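PnpC (Pseudomonas putida, PDB 3N9T) probably catalyses the iron(III)-dependent intradiol ring cleavage of hydroxyquinol with dioxygen, and carries bound phospholipid in the helical region where its two subunits meet. Local coordinates at residues 27-30 against 31-35; 77-81 against 82-86. All coordinates share one frame; numbering follows the deposited sequence.

Contact 1 (27-30 against 31-35); sequences RFKQ and IMQSL. With HGX (1-heptadecanoyl-2-tridecanoyl-3-glycerol-phosphonyl choline), chain B.
M32 lays its CG methylene over one face of the F28 ring, 3.6 Å from the ring centroid to CG and shifted toward the CZ side of the rim. F28 CG lies anti to the backbone N (chi1 179°), while the M32 chain starts beside its own N and then bends at both later torsions, folding back across the ring. Its sulfur therefore sits obliquely, SD 4.6 Å from the same centroid, a Met-aromatic contact. The lipid of chain B meets both residues: F28 CE1 approaches lipid C32 obliquely, and M32 SD lies 3.8 Å from C35 of an acyl chain, with L35 CD2 touching the chain further along. The F28-M32 pair is i to i+4 packing on helix 26-46, in the N-terminal helical region of this intradiol dioxygenase, and R27-I31 and K29-Q33 have the same spacing. The backbone ladder beneath is regular, with M32 N to F28 O at 2.9 Å and an N-H...O angle of 170°. One position back along the helix, I31 CG1 stands over one face of the R27 guanidinium, toward its rim, and CD1 comes within 3.6 Å of R27 NE. In the guanidinium plane, R27 NH1 donates to Q30 OE1 at 2.9 Å, arriving above the amide plane of the glutamine and not on a lone pair. R27 NH2 forms a salt bridge with E52 of the second subunit. Toward the other flank, the aliphatic part of K29 passes Q33, its CE 3.2 Å from OE1, and Q33 NE2 donates to V17 O and E21.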
loop_
_atom_site.group_PDB
_atom_site.type_symbol
_atom_site.label_atom_id
_atom_site.label_comp_id
_atom_site.label_asym_id
_atom_site.label_seq_id
_atom_site.Cartn_x
_atom_site.Cartn_y
_atom_site.Cartn_z
ATOM N N ARG A 27 -13.163 11.907 -10.209
ATOM C CA ARG A 27 -13.219 10.866 -9.188
ATOM C C ARG A 27 -11.804 10.346 -8.832
ATOM O O ARG A 27 -11.466 10.184 -7.694
ATOM C CB ARG A 27 -14.035 9.667 -9.678
ATOM C CG ARG A 27 -14.021 8.478 -8.647
ATOM C CD ARG A 27 -14.607 8.975 -7.270
ATOM N NE ARG A 27 -14.799 7.797 -6.375
ATOM C CZ ARG A 27 -15.194 7.851 -5.126
ATOM N NH1 ARG A 27 -15.391 9.024 -4.527
ATOM N NH2 ARG A 27 -15.330 6.700 -4.443
ATOM N N PHE A 28 -11.003 10.093 -9.854
ATOM C CA PHE A 28 -9.623 9.687 -9.657
ATOM C C PHE A 28 -8.845 10.780 -8.928
ATOM O O PHE A 28 -8.084 10.512 -7.983
ATOM C CB PHE A 28 -8.966 9.411 -11.017
ATOM C CG PHE A 28 -7.523 9.002 -10.895
ATOM C CD1 PHE A 28 -7.198 7.690 -10.498
ATOM C CD2 PHE A 28 -6.526 9.902 -11.122
ATOM C CE1 PHE A 28 -5.875 7.269 -10.369
ATOM C CE2 PHE A 28 -5.150 9.511 -10.979
ATOM C CZ PHE A 28 -4.842 8.207 -10.635
ATOM N N LYS A 29 -9.007 12.025 -9.377
ATOM C CA LYS A 29 -8.488 13.160 -8.602
ATOM C C LYS A 29 -8.883 13.114 -7.124
ATOM O O LYS A 29 -8.028 13.226 -6.220
ATOM C CB LYS A 29 -8.961 14.506 -9.185
ATOM C CG LYS A 29 -8.443 15.706 -8.362
ATOM C CD LYS A 29 -8.889 17.042 -8.978
ATOM C CE LYS A 29 -9.016 18.022 -7.854
ATOM N NZ LYS A 29 -10.159 19.000 -7.996
ATOM N N GLN A 30 -10.195 13.079 -6.866
ATOM C CA GLN A 30 -10.720 12.939 -5.499
ATOM C C GLN A 30 -10.020 11.815 -4.712
ATOM O O GLN A 30 -9.566 12.010 -3.577
ATOM C CB GLN A 30 -12.217 12.577 -5.520
ATOM C CG GLN A 30 -12.798 12.527 -4.035
ATOM C CD GLN A 30 -14.271 12.179 -4.035
ATOM O OE1 GLN A 30 -14.815 11.803 -5.058
ATOM N NE2 GLN A 30 -14.901 12.271 -2.885
ATOM N N ILE A 31 -9.980 10.624 -5.303
ATOM C CA ILE A 31 -9.419 9.487 -4.565
ATOM C C ILE A 31 -7.915 9.723 -4.274
ATOM O O ILE A 31 -7.456 9.528 -3.147
ATOM C CB ILE A 31 -9.590 8.205 -5.366
ATOM C CG1 ILE A 31 -11.085 7.760 -5.332
ATOM C CG2 ILE A 31 -8.743 7.110 -4.749
ATOM C CD1 ILE A 31 -11.390 6.613 -6.342
ATOM N N MET A 32 -7.151 10.119 -5.302
ATOM C CA MET A 32 -5.696 10.262 -5.108
ATOM C C MET A 32 -5.358 11.424 -4.151
ATOM O O MET A 32 -4.431 11.317 -3.362
ATOM C CB MET A 32 -5.008 10.463 -6.439
ATOM C CG MET A 32 -5.033 9.191 -7.386
ATOM S SD MET A 32 -4.558 7.636 -6.537
ATOM C CE MET A 32 -2.859 7.980 -6.075
ATOM N N GLN A 33 -6.084 12.541 -4.210
ATOM C CA GLN A 33 -5.793 13.604 -3.241
ATOM C C GLN A 33 -6.071 13.200 -1.817
ATOM O O GLN A 33 -5.304 13.538 -0.895
ATOM C CB GLN A 33 -6.473 14.940 -3.604
ATOM C CG GLN A 33 -5.908 15.492 -4.951
ATOM C CD GLN A 33 -6.399 16.908 -5.290
ATOM O OE1 GLN A 33 -7.582 17.236 -5.119
ATOM N NE2 GLN A 33 -5.482 17.731 -5.789
ATOM N N SER A 34 -7.171 12.491 -1.604
ATOM C CA SER A 34 -7.459 11.940 -0.309
ATOM C C SER A 34 -6.427 10.916 0.151
ATOM O O SER A 34 -5.947 10.942 1.304
ATOM C CB SER A 34 -8.836 11.247 -0.334
ATOM O OG SER A 34 -9.172 10.896 0.962
ATOM N N LEU A 35 -6.043 10.024 -0.762
ATOM C CA LEU A 35 -5.129 8.968 -0.346
ATOM C C LEU A 35 -3.745 9.606 0.034
ATOM O O LEU A 35 -3.106 9.248 1.053
ATOM C CB LEU A 35 -5.019 8.079 -1.573
ATOM C CG LEU A 35 -4.003 6.967 -1.554
ATOM C CD1 LEU A 35 -4.166 6.286 -0.258
ATOM C CD2 LEU A 35 -4.362 5.995 -2.696
HETATM O O11 HGX B . -10.526 5.547 -11.032
HETATM C C11 HGX B . -9.968 4.501 -10.904
HETATM C C12 HGX B . -10.022 3.829 -9.571
HETATM C C13 HGX B . -8.841 4.252 -8.732
HETATM C C14 HGX B . -8.898 3.341 -7.535
HETATM C C15 HGX B . -7.825 3.662 -6.572
HETATM C C16 HGX B . -8.096 2.916 -5.305
HETATM C C17 HGX B . -6.840 2.922 -4.471
HETATM C C18 HGX B . -7.244 2.578 -3.051
HETATM C C19 HGX B . -6.192 1.722 -2.382
HETATM C C20 HGX B . -6.938 0.779 -1.434
HETATM C C21 HGX B . -7.372 -0.524 -2.113
HETATM C C22 HGX B . -7.098 -1.809 -1.326
HETATM C C23 HGX B . -6.304 -1.627 -0.028
HETATM O O3 HGX B . -9.283 3.937 -12.038
HETATM C C3 HGX B . -9.095 4.680 -13.239
HETATM C C2 HGX B . -7.643 5.069 -13.477
HETATM C C1 HGX B . -7.554 5.570 -14.891
HETATM O O3P HGX B . -8.187 6.840 -14.899
HETATM O O2 HGX B . -6.738 3.971 -13.398
HETATM C C31 HGX B . -5.639 4.139 -12.438
HETATM O O31 HGX B . -4.495 4.187 -12.818
HETATM C C32 HGX B . -5.761 4.186 -10.966
HETATM C C33 HGX B . -4.304 4.176 -10.491
HETATM C C34 HGX B . -4.270 3.574 -9.112
HETATM C C35 HGX B . -3.450 4.363 -8.123
HETATM C C36 HGX B . -3.430 3.583 -6.857
HETATM C C37 HGX B . -2.195 4.018 -6.092
HETATM C C38 HGX B . -2.345 3.403 -4.730
HETATM C C39 HGX B . -0.992 3.243 -4.066
HETATM C C40 HGX B . -0.975 3.785 -2.646
HETATM C C42 HGX B . -1.355 2.748 -1.587
HETATM C C43 HGX B . -0.218 2.413 -0.603
HETATM C C44 HGX B . 0.805 3.534 -0.398
HETATM C C45 HGX B . 2.206 3.009 -0.702
HETATM C C46 HGX B . 3.193 4.085 -1.196
HETATM C C47 HGX B . 4.446 4.085 -0.328
HETATM C C48 HGX B . 5.284 2.932 -0.841
HETATM O O1 HGX B . -8.610 6.443 -17.336
HETATM P P1 HGX B . -9.185 7.161 -16.110
HETATM O O4 HGX B . -10.573 6.815 -15.602
HETATM O O5 HGX B . -9.024 8.776 -16.309
HETATM C C4 HGX B . -9.715 9.454 -17.381
HETATM C C5 HGX B . -8.752 10.058 -18.415
HETATM N N1 HGX B . -8.435 9.246 -19.628
HETATM C C6 HGX B . -8.194 10.176 -20.751
HETATM C C7 HGX B . -9.505 8.299 -20.032
HETATM C C8 HGX B . -7.180 8.506 -19.390
#

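Contact 2 (77-81 against 82-86); sequences LLSDT and LGVSM. With HGX (1-heptadecanoyl-2-tridecanoyl-3-glycerol-phosphonyl choline), chain C.
S79 and S85 meet through their hydroxyls because their first torsions differ: S79 holds OG on the far side of CB from its own N (chi1 178°), whereas S85 turns OG back beside its N (chi1 -50°). These two rotations bring S79 OG and S85 OG within hydrogen-bonding distance of each other across the turn that joins helix 74-81 to helix 84-91. S79 OG donates to S85 OG at 2.6 Å, and S85 OG in turn donates to D80 OD1, again at 2.6 Å, on the anti lone pair of the carboxylate. The result is a short chain of hydrogen bonds through serine, serine and aspartate, with the first hydroxyl also hydrogen-bonded to W53 of the second subunit. Replacing the S85 hydroxyl by the methyl of an alanine is likely to leave D80 OD1 without this donor and S79 OG with W53 of the second subunit as its remaining named partner. Beneath these bonds helix 74-81 ends in a Schellman motif. G83 leaves helical angles with a positive phi of 81°, its N donating to D80 O at 3.0 Å from above the carbonyl plane, and V84 N bonds to S79 O at 2.9 Å. G83 also occupies the N-cap position of the next helix. A water bridges the turn, donating to D80 O and accepting from M86 N. L78 and L82 lie side by side and point the same way, their CD1 atoms 3.8 Å apart. The other branch of L78, CD2, lies 3.7 Å from C39 of the chain C lipid, and S79 CB meets C48 at the end of the same acyl chain. Because S85 OG is used on both sides, as acceptor from S79 and donor to D80, the carboxylate probably polarises both hydroxyls.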
loop_
_atom_site.group_PDB
_atom_site.type_symbol
_atom_site.label_atom_id
_atom_site.label_comp_id
_atom_site.label_asym_id
_atom_site.label_seq_id
_atom_site.Cartn_x
_atom_site.Cartn_y
_atom_site.Cartn_z
ATOM N N LEU A 77 -5.751 -10.585 1.186
ATOM C CA LEU A 77 -5.609 -11.033 2.566
ATOM C C LEU A 77 -5.156 -9.911 3.478
ATOM O O LEU A 77 -5.607 -9.834 4.611
ATOM C CB LEU A 77 -4.621 -12.228 2.627
ATOM C CG LEU A 77 -4.629 -12.978 3.935
ATOM C CD1 LEU A 77 -6.042 -13.520 4.238
ATOM C CD2 LEU A 77 -3.713 -14.206 3.652
ATOM N N LEU A 78 -4.250 -9.040 3.006
ATOM C CA LEU A 78 -3.840 -7.856 3.809
ATOM C C LEU A 78 -4.993 -6.895 4.018
ATOM O O LEU A 78 -5.223 -6.431 5.168
ATOM C CB LEU A 78 -2.655 -7.125 3.106
ATOM C CG LEU A 78 -2.007 -5.929 3.800
ATOM C CD1 LEU A 78 -1.453 -6.327 5.216
ATOM C CD2 LEU A 78 -0.901 -5.337 2.893
ATOM N N SER A 79 -5.722 -6.605 2.924
ATOM C CA SER A 79 -6.989 -5.794 3.006
ATOM C C SER A 79 -7.950 -6.399 4.022
ATOM O O SER A 79 -8.507 -5.675 4.884
ATOM C CB SER A 79 -7.721 -5.744 1.624
ATOM O OG SER A 79 -8.944 -5.008 1.746
ATOM N N ASP A 80 -8.064 -7.738 4.005
ATOM C CA ASP A 80 -9.027 -8.407 4.926
ATOM C C ASP A 80 -8.591 -8.245 6.369
ATOM O O ASP A 80 -9.394 -7.863 7.192
ATOM C CB ASP A 80 -9.129 -9.904 4.649
ATOM C CG ASP A 80 -9.732 -10.248 3.265
ATOM O OD1 ASP A 80 -10.436 -9.455 2.623
ATOM O OD2 ASP A 80 -9.549 -11.403 2.865
ATOM N N THR A 81 -7.308 -8.561 6.659
ATOM C CA THR A 81 -6.764 -8.542 8.020
ATOM C C THR A 81 -6.567 -7.135 8.595
ATOM O O THR A 81 -6.417 -6.978 9.803
ATOM C CB THR A 81 -5.448 -9.369 8.168
ATOM O OG1 THR A 81 -4.464 -8.886 7.245
ATOM C CG2 THR A 81 -5.736 -10.872 7.877
ATOM N N LEU A 82 -6.623 -6.124 7.752
ATOM C CA LEU A 82 -6.562 -4.746 8.248
ATOM C C LEU A 82 -7.949 -4.140 8.272
ATOM O O LEU A 82 -8.114 -2.942 8.597
ATOM C CB LEU A 82 -5.661 -3.871 7.369
ATOM C CG LEU A 82 -4.184 -4.239 7.316
ATOM C CD1 LEU A 82 -3.432 -3.274 6.427
ATOM C CD2 LEU A 82 -3.658 -4.139 8.769
ATOM N N GLY A 83 -8.957 -4.954 7.947
ATOM C CA GLY A 83 -10.391 -4.539 8.082
ATOM C C GLY A 83 -10.930 -3.682 6.932
ATOM O O GLY A 83 -12.087 -3.205 6.959
ATOM N N VAL A 84 -10.102 -3.518 5.916
ATOM C CA VAL A 84 -10.486 -2.696 4.789
ATOM C C VAL A 84 -11.583 -3.397 3.955
ATOM O O VAL A 84 -12.526 -2.752 3.547
ATOM C CB VAL A 84 -9.274 -2.340 3.918
ATOM C CG1 VAL A 84 -9.752 -1.596 2.668
ATOM C CG2 VAL A 84 -8.350 -1.397 4.703
ATOM N N SER A 85 -11.512 -4.701 3.797
ATOM C CA SER A 85 -12.489 -5.369 2.937
ATOM C C SER A 85 -13.881 -5.260 3.564
ATOM O O SER A 85 -14.848 -5.016 2.864
ATOM C CB SER A 85 -12.100 -6.823 2.748
ATOM O OG SER A 85 -10.735 -6.855 2.369
ATOM N N MET A 86 -13.980 -5.497 4.871
ATOM C CA MET A 86 -15.296 -5.403 5.560
ATOM C C MET A 86 -15.842 -3.968 5.594
ATOM O O MET A 86 -17.070 -3.739 5.446
ATOM C CB MET A 86 -15.228 -6.035 6.954
ATOM C CG MET A 86 -15.290 -7.670 6.852
ATOM S SD MET A 86 -16.921 -8.303 6.292
ATOM C CE MET A 86 -17.955 -7.429 7.525
HETATM O O11 HGX C . 8.594 -2.123 13.598
HETATM C C11 HGX C . 8.795 -2.422 12.462
HETATM C C12 HGX C . 8.634 -1.370 11.414
HETATM C C13 HGX C . 7.222 -1.383 10.882
HETATM C C14 HGX C . 7.268 -0.453 9.700
HETATM C C15 HGX C . 5.932 -0.309 9.085
HETATM C C16 HGX C . 5.990 0.817 8.102
HETATM C C17 HGX C . 4.781 0.728 7.206
HETATM C C18 HGX C . 4.614 2.080 6.543
HETATM C C19 HGX C . 4.132 1.928 5.117
HETATM C C20 HGX C . 4.765 3.071 4.320
HETATM C C21 HGX C . 6.140 2.707 3.750
HETATM C C22 HGX C . 6.376 3.088 2.285
HETATM C C23 HGX C . 5.158 3.658 1.551
HETATM O O3 HGX C . 9.190 -3.773 12.160
HETATM C C3 HGX C . 9.161 -4.797 13.152
HETATM C C2 HGX C . 8.074 -5.833 12.904
HETATM C C1 HGX C . 8.351 -6.982 13.833
HETATM O O3P HGX C . 8.011 -6.527 15.133
HETATM O O2 HGX C . 8.099 -6.384 11.590
HETATM C C31 HGX C . 6.840 -6.267 10.843
HETATM O O31 HGX C . 6.226 -7.254 10.519
HETATM C C32 HGX C . 6.230 -5.018 10.343
HETATM C C33 HGX C . 5.059 -5.515 9.488
HETATM C C34 HGX C . 4.778 -4.474 8.438
HETATM C C35 HGX C . 3.317 -4.127 8.300
HETATM C C36 HGX C . 3.202 -3.179 7.160
HETATM C C37 HGX C . 1.781 -3.282 6.643
HETATM C C38 HGX C . 1.636 -2.147 5.672
HETATM C C39 HGX C . 0.539 -2.439 4.668
HETATM C C40 HGX C . -0.437 -1.282 4.522
HETATM C C42 HGX C . -0.040 -0.277 3.439
HETATM C C43 HGX C . -1.033 -0.196 2.264
HETATM C C44 HGX C . -2.475 -0.576 2.615
HETATM C C45 HGX C . -2.950 -1.692 1.689
HETATM C C46 HGX C . -4.025 -2.610 2.301
HETATM C C47 HGX C . -5.245 -2.671 1.389
HETATM C C48 HGX C . -4.876 -3.656 0.299
HETATM O O1 HGX C . 9.625 -8.242 15.988
HETATM P P1 HGX C . 9.023 -6.874 16.326
HETATM O O4 HGX C . 9.919 -5.657 16.470
HETATM O O5 HGX C . 8.036 -7.025 17.620
HETATM C C4 HGX C . 8.568 -7.422 18.903
HETATM C C5 HGX C . 8.034 -8.787 19.369
HETATM N N1 HGX C . 8.858 -9.996 19.066
HETATM C C6 HGX C . 8.646 -10.976 20.151
HETATM C C7 HGX C . 10.316 -9.735 18.955
HETATM C C8 HGX C . 8.365 -10.606 17.816
HETATM O O HOH W 1 -11.958 -7.060 6.602
#

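In the fold
Contact 1 comes first along the chain, near the start of helix 26-46, and joins successive turns of that one helix without closing a loop. Helix 50-65 follows before contact 2 turns the chain from helix 74-81 into helix 84-91, ahead of the beta-strands that begin at 129-138. The two contacts therefore stand in series, neither nested nor crossed, and do not touch: their centres are 20 Å apart and their nearest atoms about 10 Å. What they share is the N-terminal helical region, bound lipid and the second subunit. Contact 1 lies at the periphery of the chain, whereas contact 2 is closer to its centre and packs on helix 201-209; the side chain of D80 is about 9 Å from that of the iron ligand Y194.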